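Side-chain contacts in beta-glucuronidase (Dictyoglomus thermophilum, PDB 6XXW), which probably hydrolyses beta-D-glucuronides, releasing glucuronic acid, as a family 2 glycoside hydrolase: residues A[41-44]-A[45-48]; A[65-68]-A[69-72]. All coordinates share one frame; numbering follows the deposited sequence. Where two conformers were deposited one is given.

Contact 1 (A[41-44]-A[45-48]); sequences FRTE and SDKN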
ATOM      1  N   PHE A  41       7.078  29.404  19.955  1.00 19.83           N
ATOM      2  CA  PHE A  41       5.783  28.807  20.270  1.00 20.18           C
ATOM      3  C   PHE A  41       5.871  28.120  21.625  1.00 18.41           C
ATOM      4  O   PHE A  41       6.867  27.462  21.928  1.00 18.56           O
ATOM      5  CB  PHE A  41       5.385  27.809  19.161  1.00 15.65           C
ATOM      6  CG  PHE A  41       4.128  26.994  19.436  1.00 16.08           C
ATOM      7  CD1 PHE A  41       4.168  25.854  20.231  1.00 17.83           C
ATOM      8  CD2 PHE A  41       2.935  27.319  18.815  1.00 19.45           C
ATOM      9  CE1 PHE A  41       3.011  25.094  20.457  1.00 16.11           C
ATOM     10  CE2 PHE A  41       1.781  26.558  19.029  1.00 16.61           C
ATOM     11  CZ  PHE A  41       1.829  25.448  19.845  1.00 16.23           C
ATOM     12  N   ARG A  42       4.823  28.270  22.432  1.00 18.70           N
ATOM     13  CA  ARG A  42       4.751  27.575  23.711  1.00 19.88           C
ATOM     14  C   ARG A  42       3.293  27.303  24.038  1.00 21.01           C
ATOM     15  O   ARG A  42       2.389  27.878  23.429  1.00 18.87           O
ATOM     16  CB  ARG A  42       5.400  28.382  24.841  1.00 24.60           C
ATOM     17  CG  ARG A  42       4.724  29.725  25.089  1.00 26.54           C
ATOM     18  CD  ARG A  42       5.446  30.553  26.155  1.00 33.34           C
ATOM     19  NE  ARG A  42       4.680  31.765  26.424  1.00 27.49           N
ATOM     20  CZ  ARG A  42       3.688  31.818  27.301  1.00 33.70           C
ATOM     21  NH1 ARG A  42       3.019  32.948  27.470  1.00 33.23           N
ATOM     22  NH2 ARG A  42       3.379  30.735  28.012  1.00 27.98           N
ATOM     23  N   THR A  43       3.070  26.405  24.993  1.00 19.74           N
ATOM     24  CA  THR A  43       1.729  26.117  25.477  1.00 20.74           C
ATOM     25  C   THR A  43       1.502  26.811  26.817  1.00 26.57           C
ATOM     26  O   THR A  43       2.424  27.345  27.432  1.00 26.73           O
ATOM     27  CB  THR A  43       1.483  24.607  25.612  1.00 20.32           C
ATOM     28  OG1 THR A  43       2.407  24.044  26.546  1.00 25.87           O
ATOM     29  CG2 THR A  43       1.635  23.903  24.256  1.00 20.92           C
ATOM     30  N   GLU A  44       0.247  26.783  27.263  1.00 25.27           N
ATOM     31  CA  GLU A  44      -0.174  27.570  28.419  1.00 32.67           C
ATOM     32  C   GLU A  44       0.653  27.252  29.661  1.00 26.33           C
ATOM     33  O   GLU A  44       0.929  26.090  29.963  1.00 30.63           O
ATOM     34  CB  GLU A  44      -1.657  27.318  28.709  1.00 30.20           C
ATOM     35  CG  GLU A  44      -2.336  28.453  29.463  1.00 29.64           C
ATOM     36  CD  GLU A  44      -3.849  28.359  29.384  1.00 35.63           C
ATOM     37  OE1 GLU A  44      -4.371  27.257  29.061  1.00 33.85           O
ATOM     38  OE2 GLU A  44      -4.513  29.386  29.637  1.00 38.56           O
ATOM     39  N   SER A  45       1.063  28.312  30.370  1.00 29.78           N
ATOM     40  CA  SER A  45       1.757  28.209  31.657  1.00 37.72           C
ATOM     41  C   SER A  45       3.091  27.474  31.542  1.00 40.12           C
ATOM     42  O   SER A  45       3.571  26.879  32.509  1.00 46.62           O
ATOM     43  CB  SER A  45       0.864  27.553  32.725  1.00 43.02           C
ATOM     44  OG  SER A  45      -0.007  28.511  33.319  1.00 39.52           O
ATOM     45  N   ASP A  46       3.709  27.513  30.364  1.00 35.34           N
ATOM     46  CA  ASP A  46       5.027  26.936  30.154  1.00 35.87           C
ATOM     47  C   ASP A  46       5.962  28.027  29.658  1.00 31.34           C
ATOM     48  O   ASP A  46       5.582  28.836  28.808  1.00 36.16           O
ATOM     49  CB  ASP A  46       4.986  25.785  29.151  1.00 37.98           C
ATOM     50  CG  ASP A  46       6.262  24.959  29.163  1.00 46.26           C
ATOM     51  OD1 ASP A  46       7.308  25.480  29.613  1.00 43.55           O
ATOM     52  OD2 ASP A  46       6.216  23.785  28.725  1.00 50.12           O
ATOM     53  N   LYS A  47       7.189  28.044  30.186  1.00 37.02           N
ATOM     54  CA  LYS A  47       8.117  29.126  29.873  1.00 48.15           C
ATOM     55  C   LYS A  47       9.053  28.820  28.708  1.00 43.30           C
ATOM     56  O   LYS A  47       9.611  29.756  28.125  1.00 47.53           O
ATOM     57  CB  LYS A  47       8.952  29.484  31.108  1.00 44.97           C
ATOM     58  N   ASN A  48       9.231  27.551  28.343  0.54 39.37           N
ATOM     59  CA  ASN A  48      10.161  27.177  27.282  0.54 34.84           C
ATOM     60  C   ASN A  48       9.461  27.194  25.927  0.54 35.47           C
ATOM     61  O   ASN A  48       8.352  26.668  25.791  0.54 36.02           O
ATOM     62  CB  ASN A  48      10.749  25.791  27.550  0.54 36.94           C
ATOM     63  CG  ASN A  48      12.011  25.843  28.392  0.54 39.29           C
ATOM     64  OD1 ASN A  48      12.633  26.898  28.538  0.54 39.18           O
ATOM     65  ND2 ASN A  48      12.395  24.702  28.953  0.54 38.99           N
TER
HETATM   66  O   HOH W   1       5.964  25.213  25.845  1.00 39.89           O
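R42 lays its side chain along the backbone of the returning limb and ends on the carbonyl of D46. R42 CB lies 3.5 Å from N48 O; beyond it CG stands between the backbone N and the carbonyl carbon (chi1 62°), and the chain runs extended to NE, bringing R42 CD to 3.2 Å from D46 O. R42 NH2 gives a hydrogen bond to D46 O at 3.0 Å, bent to 138°, with the oxygen tilted out of the guanidinium plane. The guanidinium also has a cation-pi contact with Y75. With an alanine here, D46 O would probably lose its side-chain donor and Y75 its cationic partner. Across the chain reversal, T43 OG1 meets D46 CB at 4.1 Å, the side chains crossing obliquely. T43 and D46 are the first and last residues of a type II beta turn, closed by D46 N to T43 O at 3.2 Å; it carries the chain out of strand 32-43 toward strand 50-54. D46 also forms an Asx turn, OD1 accepting from N48 N at 3.1 Å from above the carboxylate plane. Water 1 accepts from T43 N and donates to N48 O, bridging the two limbs. E44 points away, its OE2 salt-bridged to R73.

Contact 2 (A[65-68]-A[69-72]); sequences INLR and DYVG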
ATOM      1  N   ILE A  65       3.108  13.754  21.161  1.00 20.22           N
ATOM      2  CA  ILE A  65       1.698  13.386  21.047  1.00 20.13           C
ATOM      3  C   ILE A  65       0.819  14.276  21.927  1.00 18.02           C
ATOM      4  O   ILE A  65      -0.352  14.523  21.610  1.00 22.45           O
ATOM      5  CB  ILE A  65       1.515  11.898  21.385  1.00 23.65           C
ATOM      6  CG1 ILE A  65       0.160  11.410  20.888  1.00 23.15           C
ATOM      7  CG2 ILE A  65       1.673  11.647  22.885  1.00 21.32           C
ATOM      8  CD1 ILE A  65       0.068   9.912  20.886  1.00 25.33           C
ATOM      9  N   ASN A  66       1.367  14.779  23.027  1.00 19.27           N
ATOM     10  CA  ASN A  66       0.596  15.636  23.911  1.00 21.88           C
ATOM     11  C   ASN A  66       0.359  17.011  23.311  1.00 22.13           C
ATOM     12  O   ASN A  66      -0.586  17.697  23.718  1.00 22.32           O
ATOM     13  CB  ASN A  66       1.304  15.702  25.264  1.00 25.26           C
ATOM     14  CG  ASN A  66       1.193  14.372  26.030  1.00 23.62           C
ATOM     15  OD1 ASN A  66       0.112  13.796  26.119  1.00 34.41           O
ATOM     16  ND2 ASN A  66       2.306  13.880  26.546  1.00 34.40           N
ATOM     17  N   LEU A  67       1.182  17.425  22.347  1.00 20.16           N
ATOM     18  CA  LEU A  67       0.879  18.639  21.598  1.00 20.63           C
ATOM     19  C   LEU A  67      -0.084  18.357  20.453  1.00 18.03           C
ATOM     20  O   LEU A  67      -1.009  19.138  20.216  1.00 19.44           O
ATOM     21  CB  LEU A  67       2.167  19.273  21.068  1.00 18.81           C
ATOM     22  CG  LEU A  67       1.913  20.564  20.298  1.00 17.92           C
ATOM     23  CD1 LEU A  67       1.228  21.597  21.206  1.00 20.96           C
ATOM     24  CD2 LEU A  67       3.221  21.116  19.711  1.00 17.08           C
ATOM     25  N   ARG A  68       0.102  17.237  19.744  1.00 18.54           N
ATOM     26  CA  ARG A  68      -0.868  16.832  18.728  1.00 21.03           C
ATOM     27  C   ARG A  68      -2.304  16.905  19.257  1.00 19.51           C
ATOM     28  O   ARG A  68      -3.206  17.425  18.594  1.00 19.78           O
ATOM     29  CB  ARG A  68      -0.550  15.412  18.246  1.00 19.34           C
ATOM     30  CG  ARG A  68      -1.310  15.010  16.984  1.00 20.99           C
ATOM     31  CD  ARG A  68      -1.289  13.495  16.777  1.00 19.38           C
ATOM     32  NE  ARG A  68      -2.021  12.784  17.829  1.00 23.43           N
ATOM     33  CZ  ARG A  68      -1.951  11.470  18.037  1.00 26.63           C
ATOM     34  NH1 ARG A  68      -1.184  10.720  17.258  1.00 18.30           N
ATOM     35  NH2 ARG A  68      -2.657  10.907  19.010  1.00 20.78           N
ATOM     36  N   ASP A  69      -2.532  16.390  20.459  1.00 20.15           N
ATOM     37  CA  ASP A  69      -3.866  16.281  21.027  1.00 18.22           C
ATOM     38  C   ASP A  69      -4.143  17.371  22.052  1.00 24.22           C
ATOM     39  O   ASP A  69      -5.079  17.244  22.852  1.00 19.63           O
ATOM     40  CB  ASP A  69      -4.050  14.902  21.656  1.00 18.55           C
ATOM     41  CG  ASP A  69      -3.918  13.778  20.638  1.00 24.62           C
ATOM     42  OD1 ASP A  69      -4.151  14.031  19.426  1.00 22.32           O
ATOM     43  OD2 ASP A  69      -3.580  12.649  21.052  1.00 26.68           O
ATOM     44  N   TYR A  70      -3.355  18.443  22.028  1.00 18.16           N
ATOM     45  CA  TYR A  70      -3.475  19.498  23.026  1.00 19.76           C
ATOM     46  C   TYR A  70      -4.815  20.212  22.914  1.00 21.25           C
ATOM     47  O   TYR A  70      -5.337  20.414  21.815  1.00 20.07           O
ATOM     48  CB  TYR A  70      -2.329  20.496  22.850  1.00 17.76           C
ATOM     49  CG  TYR A  70      -2.296  21.621  23.857  1.00 20.01           C
ATOM     50  CD1 TYR A  70      -1.767  21.421  25.120  1.00 17.96           C
ATOM     51  CD2 TYR A  70      -2.779  22.890  23.534  1.00 18.01           C
ATOM     52  CE1 TYR A  70      -1.718  22.450  26.050  1.00 26.49           C
ATOM     53  CE2 TYR A  70      -2.745  23.932  24.472  1.00 19.50           C
ATOM     54  CZ  TYR A  70      -2.205  23.697  25.724  1.00 22.09           C
ATOM     55  OH  TYR A  70      -2.145  24.702  26.664  1.00 26.79           O
ATOM     56  N   VAL A  71      -5.384  20.584  24.065  1.00 19.09           N
ATOM     57  CA  VAL A  71      -6.597  21.393  24.126  1.00 17.71           C
ATOM     58  C   VAL A  71      -6.354  22.511  25.128  1.00 22.40           C
ATOM     59  O   VAL A  71      -6.065  22.246  26.302  1.00 19.44           O
ATOM     60  CB  VAL A  71      -7.850  20.584  24.528  1.00 21.30           C
ATOM     61  CG1 VAL A  71      -9.042  21.521  24.671  1.00 20.99           C
ATOM     62  CG2 VAL A  71      -8.175  19.507  23.492  1.00 21.28           C
ATOM     63  N   GLY A  72      -6.474  23.752  24.669  1.00 18.21           N
ATOM     64  CA  GLY A  72      -6.182  24.892  25.513  1.00 18.72           C
ATOM     65  C   GLY A  72      -5.510  26.010  24.748  1.00 20.17           C
ATOM     66  O   GLY A  72      -5.664  26.109  23.529  1.00 20.72           O
TER
HETATM   67  O   HOH W   2      -5.678  19.117  19.595  1.00 28.01           O
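R68 runs alongside D69, the next residue, and grips its carboxylate side-on with two nitrogens. R68 CB lies 3.1 Å from D69 N, and CG and CD both pass D69 OD1 at 3.9 Å. The chain bends at chi3 (66°), which brings the guanidinium round beside the aspartate. R68 NE donates to D69 OD1 at 2.9 Å, from above the carboxylate plane, and R68 NH2 meets D69 OD2 on its syn side at 2.8 Å, the two making one salt bridge. Guanidinium and carboxylate are turned 47° against each other, so the pairing is not coplanar. I65 CG1 lies over one guanidinium face, offset toward the rim. The remaining terminal nitrogen, NH1, bonds to P519 O of the second subunit, at a subunit interface.

Further along, L67 CD1 touches Y70 CB at 4.1 Å. The Y70 ring runs on from there, and its OH is hydrogen-bonded to R73 O. The backbone closes the helix end: D69 N bonds to I65 O and Y70 N to L67 O, while water 2 donates to R68 O and Y70 O. This is the C-terminal end of a short helix, leading into strand 73-81 of the family 2 sugar-binding domain.

In the fold
Contact 1 closes before contact 2 opens along the chain, and their centres lie 13 Å apart within the family 2 sugar-binding domain. They meet directly: Y70 OH of contact 2 comes to 3.2 Å from E44 N of contact 1, a probable hydrogen bond, and L67 CD1 packs on T43 CG2 at 3.8 Å and on F41 CE1 at 4.0 Å. The short helix 65-68 and the loop after it therefore pack against the end of strand 32-43, which pairs antiparallel with strand 73-81. A bound Tris molecule, probably from the crystallisation liquor, lies about 4 Å from the side chain of R42, and one lies about 5 Å from that of R68.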